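Long-range contacts in WbbM protein (Klebsiella pneumoniae, PDB 6U4B), which is a trimeric, bifunctional glycosyltransferase that polymerises O-antigen polysaccharide, with a glycosyltransferase family 8 module that binds magnesium: residues 166-171 with 202-207; 195-200 with 266-271; 387-392 with 508-513; 426-431 with 470-475. All coordinates share one frame; numbering follows the deposited sequence.

Contact 1. Residues 166-171 with 202-207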
loop_
_atom_site.group_PDB
_atom_site.type_symbol
_atom_site.label_atom_id
_atom_site.label_comp_id
_atom_site.label_asym_id
_atom_site.label_seq_id
_atom_site.Cartn_x
_atom_site.Cartn_y
_atom_site.Cartn_z
ATOM N N LYS A 166 59.130 -1.325 30.888
ATOM C CA LYS A 166 59.873 -1.943 31.982
ATOM C C LYS A 166 59.455 -3.394 32.193
ATOM O O LYS A 166 60.303 -4.256 32.457
ATOM C CB LYS A 166 59.679 -1.140 33.269
ATOM C CG LYS A 166 60.316 -1.772 34.498
ATOM C CD LYS A 166 60.221 -0.861 35.713
ATOM C CE LYS A 166 60.849 -1.514 36.936
ATOM N NZ LYS A 166 60.868 -0.604 38.114
ATOM N N ASN A 167 58.162 -3.679 32.079
ATOM C CA ASN A 167 57.635 -5.025 32.278
ATOM C C ASN A 167 56.266 -5.092 31.601
ATOM O O ASN A 167 55.834 -4.139 30.952
ATOM C CB ASN A 167 57.588 -5.371 33.770
ATOM C CG ASN A 167 56.905 -4.298 34.603
ATOM O OD1 ASN A 167 55.895 -3.724 34.198
ATOM N ND2 ASN A 167 57.458 -4.026 35.779
ATOM N N ASN A 168 55.583 -6.232 31.752
ATOM C CA ASN A 168 54.324 -6.430 31.036
ATOM C C ASN A 168 53.236 -5.498 31.551
ATOM O O ASN A 168 52.397 -5.026 30.774
ATOM C CB ASN A 168 53.882 -7.889 31.144
ATOM C CG ASN A 168 54.751 -8.822 30.324
ATOM O OD1 ASN A 168 54.937 -8.625 29.121
ATOM N ND2 ASN A 168 55.300 -9.841 30.976
ATOM N N TYR A 169 53.225 -5.227 32.858
ATOM C CA TYR A 169 52.279 -4.259 33.403
ATOM C C TYR A 169 52.522 -2.878 32.812
ATOM O O TYR A 169 51.595 -2.230 32.314
ATOM C CB TYR A 169 52.388 -4.218 34.928
ATOM C CG TYR A 169 51.481 -3.194 35.582
ATOM C CD1 TYR A 169 51.902 -1.884 35.778
ATOM C CD2 TYR A 169 50.207 -3.540 36.005
ATOM C CE1 TYR A 169 51.076 -0.950 36.370
ATOM C CE2 TYR A 169 49.376 -2.613 36.602
ATOM C CZ TYR A 169 49.815 -1.320 36.782
ATOM O OH TYR A 169 48.989 -0.393 37.375
ATOM N N ASP A 170 53.772 -2.414 32.862
ATOM C CA ASP A 170 54.106 -1.103 32.320
ATOM C C ASP A 170 53.834 -1.030 30.823
ATOM O O ASP A 170 53.541 0.050 30.297
ATOM C CB ASP A 170 55.570 -0.781 32.632
ATOM C CG ASP A 170 55.959 0.628 32.240
ATOM O OD1 ASP A 170 55.187 1.569 32.529
ATOM O OD2 ASP A 170 57.052 0.797 31.660
ATOM N N HIS A 171 53.908 -2.167 30.124
ATOM C CA HIS A 171 53.639 -2.176 28.691
ATOM C C HIS A 171 52.173 -1.877 28.404
ATOM O O HIS A 171 51.850 -1.233 27.399
ATOM C CB HIS A 171 54.040 -3.522 28.088
ATOM C CG HIS A 171 54.073 -3.529 26.591
ATOM N ND1 HIS A 171 54.942 -2.745 25.864
ATOM C CD2 HIS A 171 53.347 -4.226 25.684
ATOM C CE1 HIS A 171 54.751 -2.957 24.574
ATOM N NE2 HIS A 171 53.789 -3.852 24.438
ATOM N N LYS A 202 51.502 -11.645 39.676
ATOM C CA LYS A 202 52.729 -10.905 39.956
ATOM C C LYS A 202 53.850 -11.311 39.010
ATOM O O LYS A 202 54.618 -10.461 38.545
ATOM C CB LYS A 202 53.170 -11.130 41.402
ATOM C CG LYS A 202 52.244 -10.570 42.460
ATOM C CD LYS A 202 52.897 -10.690 43.829
ATOM C CE LYS A 202 51.977 -10.205 44.930
ATOM N NZ LYS A 202 50.785 -11.081 45.081
ATOM N N THR A 203 53.968 -12.611 38.729
ATOM C CA THR A 203 55.040 -13.097 37.867
ATOM C C THR A 203 54.943 -12.482 36.476
ATOM O O THR A 203 55.935 -11.977 35.935
ATOM C CB THR A 203 54.992 -14.623 37.781
ATOM O OG1 THR A 203 55.131 -15.184 39.091
ATOM C CG2 THR A 203 56.111 -15.144 36.889
ATOM N N PHE A 204 53.748 -12.507 35.887
ATOM C CA PHE A 204 53.575 -11.968 34.543
ATOM C C PHE A 204 53.763 -10.458 34.523
ATOM O O PHE A 204 54.448 -9.921 33.645
ATOM C CB PHE A 204 52.198 -12.338 33.997
ATOM C CG PHE A 204 51.818 -11.567 32.769
ATOM C CD1 PHE A 204 52.463 -11.799 31.565
ATOM C CD2 PHE A 204 50.833 -10.598 32.820
ATOM C CE1 PHE A 204 52.122 -11.086 30.428
ATOM C CE2 PHE A 204 50.487 -9.881 31.690
ATOM C CZ PHE A 204 51.131 -10.125 30.491
ATOM N N ASN A 205 53.154 -9.753 35.481
ATOM C CA ASN A 205 53.231 -8.295 35.484
ATOM C C ASN A 205 54.667 -7.810 35.642
ATOM O O ASN A 205 55.055 -6.801 35.043
ATOM C CB ASN A 205 52.342 -7.723 36.589
ATOM C CG ASN A 205 50.884 -7.634 36.174
ATOM O OD1 ASN A 205 50.571 -7.544 34.987
ATOM N ND2 ASN A 205 49.985 -7.653 37.153
ATOM N N ASP A 206 55.474 -8.515 36.435
ATOM C CA ASP A 206 56.869 -8.138 36.618
ATOM C C ASP A 206 57.792 -8.709 35.549
ATOM O O ASP A 206 58.958 -8.305 35.485
ATOM C CB ASP A 206 57.375 -8.576 37.997
ATOM C CG ASP A 206 56.755 -7.779 39.130
ATOM O OD1 ASP A 206 57.107 -8.038 40.301
ATOM O OD2 ASP A 206 55.907 -6.905 38.850
ATOM N N ALA A 207 57.311 -9.630 34.721
ATOM C CA ALA A 207 58.142 -10.198 33.672
ATOM C C ALA A 207 58.286 -9.221 32.509
ATOM O O ALA A 207 57.477 -8.308 32.320
ATOM C CB ALA A 207 57.560 -11.521 33.173
#
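Asn-168 and Tyr-169 meet the C-terminal end of helix 198-206 and the residue that follows it through three hydrogen bonds, all accepted by backbone carbonyls. Asn-168 N gives to Ala-207 O at 2.9 Å, bent at the hydrogen (136°). Tyr-169 N gives to Asn-205 O at 3.3 Å. The third donor is the side-chain amide: Asn-168 ND2 reaches Phe-204 O at 2.8 Å, the acceptor lying in the plane of the carboxamide and the donor tilted from the carbonyl plane. That oxygen also accepts from Ala-207 N, so two donors grip it. Further bonds from ND2 to Asp-209 O and from Tyr-212 OH to OD1 fix the rotation of this buried carboxamide.

The helix ends thus meet N terminus to C terminus, with N-H groups opening helix 168-173 facing carbonyls at and just after the end of helix 198-206. Asn-167 is the N-cap. Its chi1 of 50° tucks CG between the backbone N and the carbonyl carbon, bringing OD1 within 2.8 Å of Asp-170 N in a capping bond.

Stacking joins Asn-168 to Phe-204: the amide lies 10° from parallel with the ring, and Asn-168 CB makes a CH-pi contact 3.8 Å from the Phe-204 centroid. A separate edge contact involves Asn-205 OD1, which sits near the plane of the Tyr-169 ring, 3.8 Å from Tyr-169 CB, and is hydrogen-bonded to Tyr-183 OH of helix 180-193.

Contact 2. Residues 195-200 with 266-271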
loop_
_atom_site.group_PDB
_atom_site.type_symbol
_atom_site.label_atom_id
_atom_site.label_comp_id
_atom_site.label_asym_id
_atom_site.label_seq_id
_atom_site.Cartn_x
_atom_site.Cartn_y
_atom_site.Cartn_z
ATOM N N PRO A 195 41.741 -16.504 44.051
ATOM C CA PRO A 195 42.874 -16.093 44.898
ATOM C C PRO A 195 44.155 -16.864 44.628
ATOM O O PRO A 195 45.248 -16.329 44.860
ATOM C CB PRO A 195 42.355 -16.350 46.320
ATOM C CG PRO A 195 40.869 -16.299 46.199
ATOM C CD PRO A 195 40.553 -16.865 44.844
ATOM N N GLU A 196 44.061 -18.100 44.134
ATOM C CA GLU A 196 45.244 -18.914 43.883
ATOM C C GLU A 196 46.092 -18.403 42.722
ATOM O O GLU A 196 47.139 -18.998 42.442
ATOM C CB GLU A 196 44.836 -20.368 43.625
ATOM C CG GLU A 196 44.043 -20.596 42.339
ATOM C CD GLU A 196 42.547 -20.395 42.514
ATOM O OE1 GLU A 196 42.146 -19.539 43.329
ATOM O OE2 GLU A 196 41.770 -21.102 41.835
ATOM N N TYR A 197 45.683 -17.329 42.052
ATOM C CA TYR A 197 46.404 -16.790 40.907
ATOM C C TYR A 197 47.264 -15.582 41.249
ATOM O O TYR A 197 47.923 -15.043 40.354
ATOM C CB TYR A 197 45.421 -16.401 39.795
ATOM C CG TYR A 197 44.962 -17.552 38.935
ATOM C CD1 TYR A 197 44.052 -18.485 39.417
ATOM C CD2 TYR A 197 45.429 -17.701 37.634
ATOM C CE1 TYR A 197 43.623 -19.537 38.631
ATOM C CE2 TYR A 197 45.003 -18.748 36.838
ATOM C CZ TYR A 197 44.102 -19.665 37.344
ATOM O OH TYR A 197 43.678 -20.711 36.561
ATOM N N SER A 198 47.278 -15.146 42.512
ATOM C CA SER A 198 47.949 -13.896 42.858
ATOM C C SER A 198 49.430 -13.930 42.498
ATOM O O SER A 198 49.975 -12.940 41.997
ATOM C CB SER A 198 47.767 -13.597 44.346
ATOM O OG SER A 198 48.406 -14.576 45.145
ATOM N N THR A 199 50.099 -15.062 42.739
ATOM C CA THR A 199 51.519 -15.163 42.411
ATOM C C THR A 199 51.737 -15.207 40.902
ATOM O O THR A 199 52.714 -14.645 40.392
ATOM C CB THR A 199 52.132 -16.395 43.081
ATOM O OG1 THR A 199 51.976 -16.293 44.502
ATOM C CG2 THR A 199 53.621 -16.506 42.753
ATOM N N ALA A 200 50.834 -15.864 40.169
ATOM C CA ALA A 200 50.940 -15.881 38.714
ATOM C C ALA A 200 50.714 -14.492 38.128
ATOM O O ALA A 200 51.336 -14.124 37.124
ATOM C CB ALA A 200 49.944 -16.880 38.126
ATOM N N ILE A 266 48.498 -19.335 31.764
ATOM C CA ILE A 266 49.541 -20.300 31.428
ATOM C C ILE A 266 50.585 -20.372 32.533
ATOM O O ILE A 266 51.020 -21.463 32.922
ATOM C CB ILE A 266 50.179 -19.947 30.071
ATOM C CG1 ILE A 266 49.194 -20.202 28.930
ATOM C CG2 ILE A 266 51.464 -20.739 29.855
ATOM C CD1 ILE A 266 49.743 -19.861 27.565
ATOM N N ILE A 267 50.999 -19.217 33.061
ATOM C CA ILE A 267 52.017 -19.194 34.108
ATOM C C ILE A 267 51.534 -19.950 35.338
ATOM O O ILE A 267 52.309 -20.656 35.995
ATOM C CB ILE A 267 52.398 -17.738 34.438
ATOM C CG1 ILE A 267 53.172 -17.117 33.271
ATOM C CG2 ILE A 267 53.210 -17.664 35.728
ATOM C CD1 ILE A 267 53.469 -15.650 33.451
ATOM N N LYS A 268 50.243 -19.836 35.655
ATOM C CA LYS A 268 49.681 -20.580 36.777
ATOM C C LYS A 268 49.759 -22.084 36.540
ATOM O O LYS A 268 50.047 -22.851 37.466
ATOM C CB LYS A 268 48.235 -20.140 37.010
ATOM C CG LYS A 268 47.413 -21.062 37.894
ATOM C CD LYS A 268 47.888 -21.039 39.332
ATOM C CE LYS A 268 46.842 -21.648 40.249
ATOM N NZ LYS A 268 46.314 -22.930 39.708
ATOM N N LEU A 269 49.508 -22.524 35.305
ATOM C CA LEU A 269 49.586 -23.949 35.000
ATOM C C LEU A 269 51.016 -24.462 35.109
ATOM O O LEU A 269 51.244 -25.591 35.565
ATOM C CB LEU A 269 49.024 -24.218 33.604
ATOM C CG LEU A 269 47.600 -24.770 33.513
ATOM C CD1 LEU A 269 46.648 -23.979 34.399
ATOM C CD2 LEU A 269 47.125 -24.760 32.067
ATOM N N GLN A 270 51.993 -23.648 34.703
ATOM C CA GLN A 270 53.391 -24.052 34.818
ATOM C C GLN A 270 53.855 -24.072 36.268
ATOM O O GLN A 270 54.703 -24.893 36.636
ATOM C CB GLN A 270 54.272 -23.121 33.986
ATOM C CG GLN A 270 53.950 -23.153 32.500
ATOM C CD GLN A 270 54.556 -21.991 31.737
ATOM O OE1 GLN A 270 54.466 -20.839 32.163
ATOM N NE2 GLN A 270 55.178 -22.289 30.602
ATOM N N GLN A 271 53.312 -23.186 37.106
ATOM C CA GLN A 271 53.706 -23.162 38.510
ATOM C C GLN A 271 53.095 -24.319 39.290
ATOM O O GLN A 271 53.693 -24.789 40.265
ATOM C CB GLN A 271 53.315 -21.827 39.145
ATOM C CG GLN A 271 54.137 -20.647 38.660
ATOM C CD GLN A 271 53.587 -19.316 39.135
ATOM O OE1 GLN A 271 52.440 -19.224 39.580
ATOM N NE2 GLN A 271 54.405 -18.273 39.040
#
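Lys-268 lays its aliphatic chain over one face of the Tyr-197 ring, which it crosses at about a right angle. CG makes a CH-pi contact 3.8 Å from the Tyr-197 centroid, displaced toward the rim, while Lys-268 CB lies 3.5 Å from Tyr-197 CE2. The bend at chi2 (69°) keeps Lys-268 CE above the same face while bringing it 3.5 Å from Glu-196 O. The ammonium keeps an off-centre cation-pi relation to the ring, with NZ 4.9 Å from the Tyr-197 centroid.

A smaller cluster surrounds Ala-200, whose CB points into helix 253-272 and touches three of its residues: it lies 3.8 Å from Lys-268 CB and also meets Ile-267 CG2 and Gln-271 OE1. With no hydrogen bond between the two segments, this is side-chain packing of the 3-10 turn 195-197 and the start of helix 198-206 on the C-terminal part of helix 253-272, within the DUF4422 region. The small alanine lets the backbones close to 5.2 Å between Ala-200 CA and Lys-268 CA.

Further partners flank the main pair. Asp-272 takes the Lys-268 ammonium in a salt bridge, and Trp-229 stacks with the Tyr-197 ring. Val-190, from helix 180-193, also packs against the tyrosine.

Contact 3. Residues 387-392 with 508-513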
loop_
_atom_site.group_PDB
_atom_site.type_symbol
_atom_site.label_atom_id
_atom_site.label_comp_id
_atom_site.label_asym_id
_atom_site.label_seq_id
_atom_site.Cartn_x
_atom_site.Cartn_y
_atom_site.Cartn_z
ATOM N N TYR A 387 32.833 -5.878 -14.576
ATOM C CA TYR A 387 33.035 -7.210 -15.131
ATOM C C TYR A 387 32.513 -8.312 -14.215
ATOM O O TYR A 387 32.962 -9.457 -14.312
ATOM C CB TYR A 387 34.518 -7.425 -15.439
ATOM C CG TYR A 387 35.049 -6.475 -16.487
ATOM C CD1 TYR A 387 35.636 -5.267 -16.130
ATOM C CD2 TYR A 387 34.950 -6.781 -17.837
ATOM C CE1 TYR A 387 36.114 -4.395 -17.091
ATOM C CE2 TYR A 387 35.420 -5.917 -18.800
ATOM C CZ TYR A 387 36.002 -4.728 -18.425
ATOM O OH TYR A 387 36.473 -3.873 -19.394
ATOM N N ALA A 388 31.554 -7.985 -13.342
ATOM C CA ALA A 388 31.084 -8.940 -12.341
ATOM C C ALA A 388 30.545 -10.215 -12.979
ATOM O O ALA A 388 30.745 -11.313 -12.446
ATOM C CB ALA A 388 30.011 -8.288 -11.466
ATOM N N ARG A 389 29.858 -10.091 -14.119
ATOM C CA ARG A 389 29.261 -11.257 -14.764
ATOM C C ARG A 389 30.301 -12.320 -15.102
ATOM O O ARG A 389 29.998 -13.519 -15.061
ATOM C CB ARG A 389 28.511 -10.831 -16.027
ATOM C CG ARG A 389 27.160 -10.169 -15.766
ATOM C CD ARG A 389 26.483 -9.797 -17.075
ATOM N NE ARG A 389 27.128 -8.660 -17.720
ATOM C CZ ARG A 389 26.499 -7.553 -18.099
ATOM N NH1 ARG A 389 25.190 -7.432 -17.918
ATOM N NH2 ARG A 389 27.177 -6.570 -18.677
ATOM N N LEU A 390 31.527 -11.906 -15.435
ATOM C CA LEU A 390 32.569 -12.863 -15.789
ATOM C C LEU A 390 32.936 -13.782 -14.632
ATOM O O LEU A 390 33.436 -14.887 -14.869
ATOM C CB LEU A 390 33.824 -12.130 -16.265
ATOM C CG LEU A 390 33.673 -11.171 -17.442
ATOM C CD1 LEU A 390 35.027 -10.590 -17.820
ATOM C CD2 LEU A 390 33.036 -11.876 -18.628
ATOM N N PHE A 391 32.701 -13.359 -13.395
ATOM C CA PHE A 391 33.106 -14.125 -12.225
ATOM C C PHE A 391 32.005 -15.029 -11.695
ATOM O O PHE A 391 32.215 -15.707 -10.682
ATOM C CB PHE A 391 33.585 -13.173 -11.124
ATOM C CG PHE A 391 34.793 -12.371 -11.513
ATOM C CD1 PHE A 391 34.651 -11.130 -12.115
ATOM C CD2 PHE A 391 36.069 -12.869 -11.303
ATOM C CE1 PHE A 391 35.760 -10.397 -12.486
ATOM C CE2 PHE A 391 37.187 -12.137 -11.674
ATOM C CZ PHE A 391 37.032 -10.899 -12.267
ATOM N N ILE A 392 30.844 -15.058 -12.360
ATOM C CA ILE A 392 29.751 -15.920 -11.900
ATOM C C ILE A 392 30.135 -17.394 -11.894
ATOM O O ILE A 392 29.849 -18.071 -10.894
ATOM C CB ILE A 392 28.477 -15.629 -12.709
ATOM C CG1 ILE A 392 27.864 -14.307 -12.242
ATOM C CG2 ILE A 392 27.479 -16.772 -12.572
ATOM C CD1 ILE A 392 26.820 -13.738 -13.181
ATOM N N ASP A 508 30.868 -8.272 -24.744
ATOM C CA ASP A 508 31.661 -8.737 -25.879
ATOM C C ASP A 508 32.487 -9.961 -25.512
ATOM O O ASP A 508 32.611 -10.896 -26.312
ATOM C CB ASP A 508 32.572 -7.617 -26.382
ATOM C CG ASP A 508 31.837 -6.599 -27.231
ATOM O OD1 ASP A 508 30.669 -6.854 -27.593
ATOM O OD2 ASP A 508 32.437 -5.545 -27.537
ATOM N N ILE A 509 33.067 -9.970 -24.309
ATOM C CA ILE A 509 33.879 -11.101 -23.874
ATOM C C ILE A 509 33.040 -12.371 -23.832
ATOM O O ILE A 509 33.468 -13.434 -24.300
ATOM C CB ILE A 509 34.518 -10.802 -22.506
ATOM C CG1 ILE A 509 35.554 -9.684 -22.635
ATOM C CG2 ILE A 509 35.148 -12.057 -21.918
ATOM C CD1 ILE A 509 36.128 -9.223 -21.316
ATOM N N MET A 510 31.826 -12.277 -23.283
ATOM C CA MET A 510 30.972 -13.455 -23.174
ATOM C C MET A 510 30.425 -13.885 -24.529
ATOM O O MET A 510 30.260 -15.086 -24.769
ATOM C CB MET A 510 29.829 -13.185 -22.189
ATOM C CG MET A 510 30.292 -13.056 -20.742
ATOM S SD MET A 510 28.936 -12.856 -19.568
ATOM C CE MET A 510 28.378 -11.200 -19.970
ATOM N N ASN A 511 30.138 -12.936 -25.423
ATOM C CA ASN A 511 29.708 -13.311 -26.767
ATOM C C ASN A 511 30.806 -14.073 -27.501
ATOM O O ASN A 511 30.527 -15.022 -28.243
ATOM C CB ASN A 511 29.298 -12.068 -27.553
ATOM C CG ASN A 511 27.800 -11.831 -27.528
ATOM O OD1 ASN A 511 27.058 -12.426 -28.309
ATOM N ND2 ASN A 511 27.348 -10.959 -26.633
ATOM N N LYS A 512 32.063 -13.681 -27.293
ATOM C CA LYS A 512 33.172 -14.377 -27.936
ATOM C C LYS A 512 33.378 -15.761 -27.335
ATOM O O LYS A 512 33.509 -16.752 -28.062
ATOM C CB LYS A 512 34.446 -13.536 -27.826
ATOM C CG LYS A 512 35.735 -14.289 -28.153
ATOM C CD LYS A 512 36.915 -13.333 -28.286
ATOM C CE LYS A 512 38.249 -14.069 -28.216
ATOM N NZ LYS A 512 38.385 -15.130 -29.250
ATOM N N VAL A 513 33.396 -15.853 -26.002
ATOM C CA VAL A 513 33.702 -17.127 -25.363
ATOM C C VAL A 513 32.528 -18.096 -25.474
ATOM O O VAL A 513 32.730 -19.308 -25.611
ATOM C CB VAL A 513 34.121 -16.896 -23.898
ATOM C CG1 VAL A 513 34.285 -18.219 -23.164
ATOM C CG2 VAL A 513 35.418 -16.106 -23.844
#
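Met-510, Leu-390 and Ile-509 bury the most surface here, mainly by apolar contact, and no hydrogen bond joins the two segments. Leu-390 projects between the other two and divides its methyls: CD2 rests 3.7 Å from Met-510 CG and 3.9 Å from Ile-509 CG2, whereas CD1 meets Ile-509 CD1 at 3.9 Å. The Leu-390 and Ile-509 side chains cross at about a right angle, and each isoleucine branch meets a different leucine methyl. Ile-509 CD1 also lies 4.2 Å from Tyr-387 CE2.

Met-510 runs extended through chi2, then turns at chi3 (-70°), which swings its methyl away from the leucine and toward Arg-389. There Met-510 CE packs 3.6 Å from Arg-389 NE and 3.7 Å from Arg-389 CD, at the end of the arginine chain where it joins the guanidinium. The same arginine has two acidic partners: NE forms a salt bridge with Asp-506 and NH1 another with Asp-406. The methionine methyl therefore borders a guanidinium whose direction is set by two carboxylates.

A 3-10 turn at 388-391 thus packs on helix 505-513 close to the metal centre, the Arg-389 side chain lying about 6 Å from the magnesium ion. Asp-406 belongs to the DxD pair that, with Asp-408 and His-560, binds magnesium, an arrangement characteristic of the GT-A fold of family 8 glycosyltransferases, and Arg-389 is a second-shell residue of that site.

Contact 4. Residues 426-431 with 470-475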
loop_
_atom_site.group_PDB
_atom_site.type_symbol
_atom_site.label_atom_id
_atom_site.label_comp_id
_atom_site.label_asym_id
_atom_site.label_seq_id
_atom_site.Cartn_x
_atom_site.Cartn_y
_atom_site.Cartn_z
ATOM N N ASN A 426 25.025 -26.367 -23.785
ATOM C CA ASN A 426 25.260 -24.955 -24.043
ATOM C C ASN A 426 25.707 -24.265 -22.762
ATOM O O ASN A 426 25.351 -24.670 -21.652
ATOM C CB ASN A 426 23.999 -24.282 -24.591
ATOM C CG ASN A 426 23.791 -24.552 -26.067
ATOM O OD1 ASN A 426 24.713 -24.969 -26.766
ATOM N ND2 ASN A 426 22.580 -24.301 -26.553
ATOM N N LEU A 427 26.510 -23.215 -22.923
ATOM C CA LEU A 427 27.084 -22.559 -21.757
ATOM C C LEU A 427 26.123 -21.562 -21.130
ATOM O O LEU A 427 26.141 -21.383 -19.907
ATOM C CB LEU A 427 28.396 -21.875 -22.139
ATOM C CG LEU A 427 29.468 -22.836 -22.655
ATOM C CD1 LEU A 427 30.756 -22.089 -22.970
ATOM C CD2 LEU A 427 29.717 -23.952 -21.648
ATOM N N VAL A 428 25.280 -20.910 -21.935
ATOM C CA VAL A 428 24.343 -19.912 -21.437
ATOM C C VAL A 428 23.047 -19.967 -22.232
ATOM O O VAL A 428 22.975 -20.536 -23.325
ATOM C CB VAL A 428 24.910 -18.472 -21.504
ATOM C CG1 VAL A 428 26.054 -18.283 -20.521
ATOM C CG2 VAL A 428 25.349 -18.142 -22.928
ATOM N N ALA A 429 22.014 -19.362 -21.650
ATOM C CA ALA A 429 20.788 -19.016 -22.351
ATOM C C ALA A 429 20.592 -17.515 -22.222
ATOM O O ALA A 429 20.756 -16.961 -21.130
ATOM C CB ALA A 429 19.582 -19.773 -21.789
ATOM N N ALA A 430 20.261 -16.859 -23.332
ATOM C CA ALA A 430 20.171 -15.405 -23.347
ATOM C C ALA A 430 19.279 -14.975 -24.501
ATOM O O ALA A 430 18.902 -15.779 -25.357
ATOM C CB ALA A 430 21.558 -14.759 -23.452
ATOM N N VAL A 431 18.954 -13.684 -24.518
ATOM C CA VAL A 431 18.087 -13.101 -25.533
ATOM C C VAL A 431 18.950 -12.470 -26.614
ATOM O O VAL A 431 19.915 -11.755 -26.311
ATOM C CB VAL A 431 17.127 -12.068 -24.920
ATOM C CG1 VAL A 431 16.207 -11.503 -25.992
ATOM C CG2 VAL A 431 16.324 -12.701 -23.794
ATOM N N GLU A 470 24.090 -13.917 -34.161
ATOM C CA GLU A 470 23.862 -14.654 -32.924
ATOM C C GLU A 470 24.323 -13.889 -31.689
ATOM O O GLU A 470 24.394 -14.470 -30.601
ATOM C CB GLU A 470 24.549 -16.020 -32.991
ATOM C CG GLU A 470 23.878 -16.987 -33.960
ATOM C CD GLU A 470 24.656 -18.274 -34.134
ATOM O OE1 GLU A 470 25.712 -18.419 -33.485
ATOM O OE2 GLU A 470 24.215 -19.140 -34.921
ATOM N N TYR A 471 24.625 -12.603 -31.834
ATOM C CA TYR A 471 25.039 -11.781 -30.706
ATOM C C TYR A 471 23.890 -11.644 -29.711
ATOM O O TYR A 471 22.785 -11.237 -30.080
ATOM C CB TYR A 471 25.481 -10.409 -31.208
ATOM C CG TYR A 471 26.182 -9.548 -30.185
ATOM C CD1 TYR A 471 25.460 -8.757 -29.297
ATOM C CD2 TYR A 471 27.570 -9.510 -30.119
ATOM C CE1 TYR A 471 26.101 -7.960 -28.370
ATOM C CE2 TYR A 471 28.219 -8.721 -29.196
ATOM C CZ TYR A 471 27.484 -7.946 -28.323
ATOM O OH TYR A 471 28.133 -7.158 -27.403
ATOM N N PHE A 472 24.147 -11.987 -28.451
ATOM C CA PHE A 472 23.119 -11.994 -27.421
ATOM C C PHE A 472 23.331 -10.854 -26.433
ATOM O O PHE A 472 24.458 -10.402 -26.208
ATOM C CB PHE A 472 23.093 -13.332 -26.667
ATOM C CG PHE A 472 24.325 -13.596 -25.838
ATOM C CD1 PHE A 472 24.432 -13.102 -24.545
ATOM C CD2 PHE A 472 25.367 -14.355 -26.345
ATOM C CE1 PHE A 472 25.558 -13.346 -23.782
ATOM C CE2 PHE A 472 26.494 -14.605 -25.586
ATOM C CZ PHE A 472 26.591 -14.099 -24.305
ATOM N N GLN A 473 22.232 -10.409 -25.829
ATOM C CA GLN A 473 22.258 -9.333 -24.852
ATOM C C GLN A 473 22.514 -9.898 -23.458
ATOM O O GLN A 473 21.979 -10.949 -23.093
ATOM C CB GLN A 473 20.939 -8.559 -24.884
ATOM C CG GLN A 473 21.094 -7.061 -24.708
ATOM C CD GLN A 473 21.222 -6.653 -23.257
ATOM O OE1 GLN A 473 20.499 -7.154 -22.395
ATOM N NE2 GLN A 473 22.145 -5.740 -22.978
ATOM N N ALA A 474 23.336 -9.194 -22.681
ATOM C CA ALA A 474 23.803 -9.683 -21.389
ATOM C C ALA A 474 22.937 -9.231 -20.217
ATOM O O ALA A 474 23.313 -9.463 -19.063
ATOM C CB ALA A 474 25.251 -9.243 -21.150
ATOM N N GLY A 475 21.793 -8.597 -20.483
ATOM C CA GLY A 475 20.941 -8.112 -19.410
ATOM C C GLY A 475 20.218 -9.204 -18.650
ATOM O O GLY A 475 19.730 -8.954 -17.544
HETATM O O HOH W 1 19.506 -11.595 -22.579
#
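Phe-472 and Gln-473 meet strand 428-432 from the side of a short, weakly bonded antiparallel strand, in the mixed sheet of the family 8 glycosyltransferase module, consistent with the GT-A fold of family 8 enzymes. Phe-472 comes first. Its CG sits between the backbone N and the carbonyl carbon (chi1 67°), which brings the ring obliquely against the small side chain of Ala-430; Ala-430 CB lies 3.5 Å from Phe-472 CD1. The far end of the ring approaches Val-428 more loosely, with Phe-472 CZ 4.4 Å from Val-428 CG2. Met-510 of helix 505-513 and Val-518 of strand 518-521 also touch this ring, making it part of the layer between helix and sheet. The backbone N of Phe-472 gives to Asn-511 OD1 instead of the strand.

Gln-473 carries the polar link. Its N donates to Val-431 O at 2.7 Å, almost straight at the hydrogen (172°). Its O is too distant for a direct return bond, and a water bridges instead, accepting from Val-431 N at 2.9 Å and donating to Gln-473 O at 2.6 Å. The Gln-473 side chain lies near magnesium ligands, about 4 Å from the side chain of His-560, and Asn-526 ND2 binds OE1. After this residue the chain turns a corner, where Gly-475 N donates to Gln-473 OE1 at 2.7 Å, approaching from above the carbonyl plane.

Contact 1 opens first from the N terminus, at 166-171, and closes at 202-207. Contact 2 starts inside that loop, at 195-200, and closes at 266-271, so the two cross; they share helix 198-206, tying it to helices 168-173 and 253-272 in the DUF4422 region, and Phe-204 CB packs on Ile-267 CD1 at 3.6 Å. Across the chain's centre, the family 8 module holds a second pair. Contact 3, its centre about 59 Å from that of contact 1, spans 387-392 to 508-513 and encloses contact 4, which runs from 426-431 to 470-475. Tyr-471 OH lies 2.6 Å from Asp-508 OD1, linking helix 505-513 to the chain that leads into strand 472-473.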